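Fe-regulated protein B (Neisseria meningitidis, PDB 4AIP) probably takes up iron across the outer membrane as a TonB-dependent transporter, a beta-barrel closed from within by a plug domain. Local coordinates at residues Asp96-Thr108 against Tyr717-Gly729. Residues are numbered along the deposited sequence; the frame is centred on the assembly and turned at random.
Sequences DFGGGNGTSQFLT and YPHSQRWTNTLPG
The ring of Phe106 lies obliquely against the backbone of Ser720 and Gln721, with CD2 4.2 Å from Gln721 CA; within the loop 717-729, Asn725 CA and Pro728 CB lie over opposite faces of the Tyr717 ring, both toward its rim, with Leu727 CA in plane at the edge. The third flat group, the Gln721 amide, reaches across: OE1 accepts Gly99 N at 3.0 Å in a fairly straight bond (158° at the hydrogen), the donor standing above the carbonyl plane. Its NE2 turns back to Leu727 O in a weak bond, which helps fix the amide's rotation. The short side chain of Ser720 meets both paired strands: OG is modelled 2.4 Å from Asp96 OD2, a hydrogen bond too short to take at face value, and 2.8 Å from Thr108 OG1. Asp96 extends its carboxylate anti to the backbone N (chi1 -169°), where OD2 also receives a weak bond from Ser720 N. Glycines, with no CB to strike the facing oxygens, suit the close backbone approach: Gly98 CA lies 3.2 Å from Ser720 O, and Gly99 CA makes a CH...O contact with Leu727 O. Leu727 CD1 packs on Ser104 CB (3.7 Å), while Ser104 OG is hydrogen-bonded to Glu283 O and Arg279 NH2. The buried interface thus joins a plug hairpin, strands 95-97 and 107-109, to the loop between barrel strands 702-709 and 733-741, the plug-in-barrel architecture of TonB-dependent transporters.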
loop_
_atom_site.group_PDB
_atom_site.type_symbol
_atom_site.label_atom_id
_atom_site.label_comp_id
_atom_site.label_asym_id
_atom_site.label_seq_id
_atom_site.Cartn_x
_atom_site.Cartn_y
_atom_site.Cartn_z
ATOM N N ASP B 96 20.121 -7.404 26.651
ATOM C CA ASP B 96 19.433 -8.715 26.434
ATOM C C ASP B 96 18.052 -8.428 25.954
ATOM O O ASP B 96 17.395 -7.523 26.456
ATOM C CB ASP B 96 19.414 -9.565 27.744
ATOM C CG ASP B 96 18.957 -11.011 27.529
ATOM O OD1 ASP B 96 19.730 -11.789 26.933
ATOM O OD2 ASP B 96 17.846 -11.369 28.007
ATOM N N PHE B 97 17.616 -9.183 24.944
ATOM C CA PHE B 97 16.317 -8.949 24.320
ATOM C C PHE B 97 15.436 -10.159 24.499
ATOM O O PHE B 97 15.865 -11.249 24.242
ATOM C CB PHE B 97 16.497 -8.787 22.846
ATOM C CG PHE B 97 17.210 -7.560 22.451
ATOM C CD1 PHE B 97 18.617 -7.520 22.497
ATOM C CD2 PHE B 97 16.486 -6.447 21.963
ATOM C CE1 PHE B 97 19.304 -6.371 22.080
ATOM C CE2 PHE B 97 17.141 -5.300 21.535
ATOM C CZ PHE B 97 18.560 -5.246 21.603
ATOM N N GLY B 98 14.188 -9.985 24.899
ATOM C CA GLY B 98 13.312 -11.140 24.889
ATOM C C GLY B 98 13.078 -11.728 23.498
ATOM O O GLY B 98 13.479 -11.186 22.471
ATOM N N GLY B 99 12.372 -12.835 23.470
ATOM C CA GLY B 99 11.999 -13.454 22.232
ATOM C C GLY B 99 10.764 -12.880 21.531
ATOM O O GLY B 99 9.939 -12.141 22.162
ATOM N N GLY B 100 10.615 -13.263 20.241
ATOM C CA GLY B 100 9.504 -12.827 19.396
ATOM C C GLY B 100 9.880 -11.694 18.450
ATOM O O GLY B 100 11.014 -11.163 18.486
ATOM N N ASN B 101 8.935 -11.347 17.574
ATOM C CA ASN B 101 9.149 -10.293 16.585
ATOM C C ASN B 101 8.621 -8.969 17.134
ATOM O O ASN B 101 7.685 -8.955 17.967
ATOM C CB ASN B 101 8.426 -10.674 15.300
ATOM C CG ASN B 101 9.071 -10.115 14.069
ATOM O OD1 ASN B 101 9.892 -9.202 14.148
ATOM N ND2 ASN B 101 8.677 -10.631 12.888
ATOM N N GLY B 102 9.227 -7.866 16.684
ATOM C CA GLY B 102 8.731 -6.490 16.970
ATOM C C GLY B 102 8.527 -6.205 18.440
ATOM O O GLY B 102 9.401 -6.516 19.293
ATOM N N THR B 103 7.357 -5.673 18.768
ATOM C CA THR B 103 7.074 -5.334 20.176
ATOM C C THR B 103 6.670 -6.547 21.064
ATOM O O THR B 103 6.140 -6.374 22.142
ATOM C CB THR B 103 6.066 -4.229 20.299
ATOM O OG1 THR B 103 4.932 -4.542 19.465
ATOM C CG2 THR B 103 6.669 -2.894 19.908
ATOM N N SER B 104 6.970 -7.761 20.623
ATOM C CA SER B 104 6.985 -8.894 21.546
ATOM C C SER B 104 8.200 -8.778 22.460
ATOM O O SER B 104 8.238 -9.348 23.531
ATOM C CB SER B 104 7.148 -10.194 20.783
ATOM O OG SER B 104 6.007 -10.521 20.073
ATOM N N GLN B 105 9.194 -8.054 21.965
ATOM C CA GLN B 105 10.472 -8.009 22.573
ATOM C C GLN B 105 10.573 -7.035 23.766
ATOM O O GLN B 105 10.092 -5.903 23.719
ATOM C CB GLN B 105 11.484 -7.638 21.522
ATOM C CG GLN B 105 11.781 -8.765 20.548
ATOM C CD GLN B 105 12.729 -8.265 19.443
ATOM O OE1 GLN B 105 13.610 -7.449 19.720
ATOM N NE2 GLN B 105 12.575 -8.767 18.212
ATOM N N PHE B 106 11.193 -7.500 24.840
ATOM C CA PHE B 106 11.628 -6.609 25.916
ATOM C C PHE B 106 13.155 -6.416 25.854
ATOM O O PHE B 106 13.884 -7.349 25.434
ATOM C CB PHE B 106 11.260 -7.221 27.242
ATOM C CG PHE B 106 9.810 -7.443 27.396
ATOM C CD1 PHE B 106 9.012 -6.408 27.855
ATOM C CD2 PHE B 106 9.235 -8.692 27.096
ATOM C CE1 PHE B 106 7.633 -6.570 27.990
ATOM C CE2 PHE B 106 7.870 -8.882 27.259
ATOM C CZ PHE B 106 7.054 -7.796 27.685
ATOM N N LEU B 107 13.640 -5.260 26.254
ATOM C CA LEU B 107 15.060 -5.085 26.333
ATOM C C LEU B 107 15.446 -4.863 27.823
ATOM O O LEU B 107 14.668 -4.289 28.636
ATOM C CB LEU B 107 15.458 -3.885 25.468
ATOM C CG LEU B 107 16.954 -3.503 25.472
ATOM C CD1 LEU B 107 17.380 -2.872 24.167
ATOM C CD2 LEU B 107 17.435 -2.605 26.704
ATOM N N THR B 108 16.615 -5.360 28.195
ATOM C CA THR B 108 17.179 -5.101 29.520
ATOM C C THR B 108 18.600 -4.684 29.315
ATOM O O THR B 108 19.266 -5.181 28.407
ATOM C CB THR B 108 17.146 -6.299 30.457
ATOM O OG1 THR B 108 17.895 -7.344 29.846
ATOM C CG2 THR B 108 15.744 -6.736 30.652
ATOM N N TYR B 717 14.675 -20.244 25.332
ATOM C CA TYR B 717 14.036 -18.959 25.722
ATOM C C TYR B 717 15.036 -17.957 26.253
ATOM O O TYR B 717 15.756 -18.243 27.184
ATOM C CB TYR B 717 12.922 -19.150 26.769
ATOM C CG TYR B 717 11.808 -20.003 26.205
ATOM C CD1 TYR B 717 10.742 -19.428 25.447
ATOM C CD2 TYR B 717 11.842 -21.407 26.355
ATOM C CE1 TYR B 717 9.741 -20.210 24.943
ATOM C CE2 TYR B 717 10.833 -22.195 25.843
ATOM C CZ TYR B 717 9.791 -21.598 25.126
ATOM O OH TYR B 717 8.805 -22.412 24.600
ATOM N N PRO B 718 15.061 -16.740 25.682
ATOM C CA PRO B 718 15.936 -15.712 26.265
ATOM C C PRO B 718 15.423 -15.314 27.619
ATOM O O PRO B 718 14.253 -15.540 27.951
ATOM C CB PRO B 718 15.783 -14.507 25.291
ATOM C CG PRO B 718 15.338 -15.126 24.001
ATOM C CD PRO B 718 14.392 -16.244 24.462
ATOM N N HIS B 719 16.300 -14.654 28.359
ATOM C CA HIS B 719 16.045 -14.265 29.745
ATOM C C HIS B 719 15.219 -12.996 30.028
ATOM O O HIS B 719 14.497 -12.962 31.029
ATOM C CB HIS B 719 17.328 -14.373 30.576
ATOM C CG HIS B 719 17.733 -15.798 30.799
ATOM N ND1 HIS B 719 18.930 -16.162 31.374
ATOM C CD2 HIS B 719 17.117 -16.955 30.449
ATOM C CE1 HIS B 719 19.027 -17.479 31.381
ATOM N NE2 HIS B 719 17.937 -17.982 30.834
ATOM N N SER B 720 15.261 -11.989 29.166
ATOM C CA SER B 720 14.482 -10.778 29.460
ATOM C C SER B 720 13.075 -10.905 28.996
ATOM O O SER B 720 12.708 -10.394 27.971
ATOM C CB SER B 720 15.119 -9.562 28.818
ATOM O OG SER B 720 16.518 -9.621 28.964
ATOM N N GLN B 721 12.259 -11.574 29.762
ATOM C CA GLN B 721 10.854 -11.735 29.413
ATOM C C GLN B 721 10.387 -12.531 30.597
ATOM O O GLN B 721 11.203 -12.837 31.452
ATOM C CB GLN B 721 10.693 -12.545 28.099
ATOM C CG GLN B 721 11.070 -14.024 28.209
ATOM C CD GLN B 721 11.473 -14.638 26.930
ATOM O OE1 GLN B 721 12.282 -14.095 26.212
ATOM N NE2 GLN B 721 10.918 -15.793 26.630
ATOM N N ARG B 722 9.108 -12.886 30.683
ATOM C CA ARG B 722 8.714 -13.744 31.781
ATOM C C ARG B 722 9.319 -15.119 31.595
ATOM O O ARG B 722 9.727 -15.492 30.497
ATOM C CB ARG B 722 7.217 -13.841 31.888
ATOM C CG ARG B 722 6.492 -12.538 31.685
ATOM C CD ARG B 722 5.048 -12.830 31.963
ATOM N NE ARG B 722 4.172 -11.704 31.702
ATOM C CZ ARG B 722 3.787 -10.829 32.619
ATOM N NH1 ARG B 722 4.218 -10.916 33.859
ATOM N NH2 ARG B 722 2.971 -9.853 32.288
ATOM N N TRP B 723 9.324 -15.875 32.677
ATOM C CA TRP B 723 10.108 -17.096 32.819
ATOM C C TRP B 723 9.335 -18.370 32.499
ATOM O O TRP B 723 9.938 -19.460 32.387
ATOM C CB TRP B 723 10.579 -17.157 34.259
ATOM C CG TRP B 723 9.549 -17.718 35.180
ATOM C CD1 TRP B 723 8.354 -17.122 35.608
ATOM C CD2 TRP B 723 9.611 -18.994 35.802
ATOM N NE1 TRP B 723 7.706 -17.957 36.484
ATOM C CE2 TRP B 723 8.441 -19.118 36.621
ATOM C CE3 TRP B 723 10.568 -20.029 35.796
ATOM C CZ2 TRP B 723 8.182 -20.276 37.381
ATOM C CZ3 TRP B 723 10.333 -21.156 36.545
ATOM C CH2 TRP B 723 9.135 -21.285 37.342
ATOM N N THR B 724 8.015 -18.231 32.376
ATOM C CA THR B 724 7.111 -19.322 32.010
ATOM C C THR B 724 7.415 -19.520 30.522
ATOM O O THR B 724 8.250 -18.806 30.000
ATOM C CB THR B 724 5.665 -18.913 32.309
ATOM O OG1 THR B 724 5.473 -17.540 31.898
ATOM C CG2 THR B 724 5.388 -19.046 33.831
ATOM N N ASN B 725 6.890 -20.477 29.787
ATOM C CA ASN B 725 7.634 -20.624 28.502
ATOM C C ASN B 725 7.096 -19.831 27.300
ATOM O O ASN B 725 6.462 -20.386 26.421
ATOM C CB ASN B 725 8.004 -22.071 28.166
ATOM C CG ASN B 725 9.179 -22.609 29.022
ATOM O OD1 ASN B 725 9.083 -23.698 29.567
ATOM N ND2 ASN B 725 10.280 -21.850 29.122
ATOM N N THR B 726 7.411 -18.531 27.273
ATOM C CA THR B 726 6.706 -17.577 26.440
ATOM C C THR B 726 7.063 -17.594 24.953
ATOM O O THR B 726 6.257 -18.031 24.160
ATOM C CB THR B 726 6.856 -16.146 26.941
ATOM O OG1 THR B 726 8.188 -15.681 26.680
ATOM C CG2 THR B 726 6.516 -16.071 28.376
ATOM N N LEU B 727 8.225 -17.056 24.576
ATOM C CA LEU B 727 8.582 -16.978 23.166
ATOM C C LEU B 727 10.032 -17.342 22.936
ATOM O O LEU B 727 10.924 -16.643 23.385
ATOM C CB LEU B 727 8.284 -15.578 22.568
ATOM C CG LEU B 727 6.839 -15.106 22.476
ATOM C CD1 LEU B 727 6.812 -13.678 22.027
ATOM C CD2 LEU B 727 6.078 -15.945 21.526
ATOM N N PRO B 728 10.270 -18.426 22.197
ATOM C CA PRO B 728 11.641 -18.920 22.085
ATOM C C PRO B 728 12.482 -18.075 21.154
ATOM O O PRO B 728 11.964 -17.269 20.399
ATOM C CB PRO B 728 11.469 -20.351 21.520
ATOM C CG PRO B 728 10.153 -20.374 20.869
ATOM C CD PRO B 728 9.302 -19.237 21.432
ATOM N N GLY B 729 13.796 -18.264 21.222
ATOM C CA GLY B 729 14.729 -17.669 20.238
ATOM C C GLY B 729 14.489 -18.214 18.834
ATOM O O GLY B 729 13.861 -19.283 18.646
#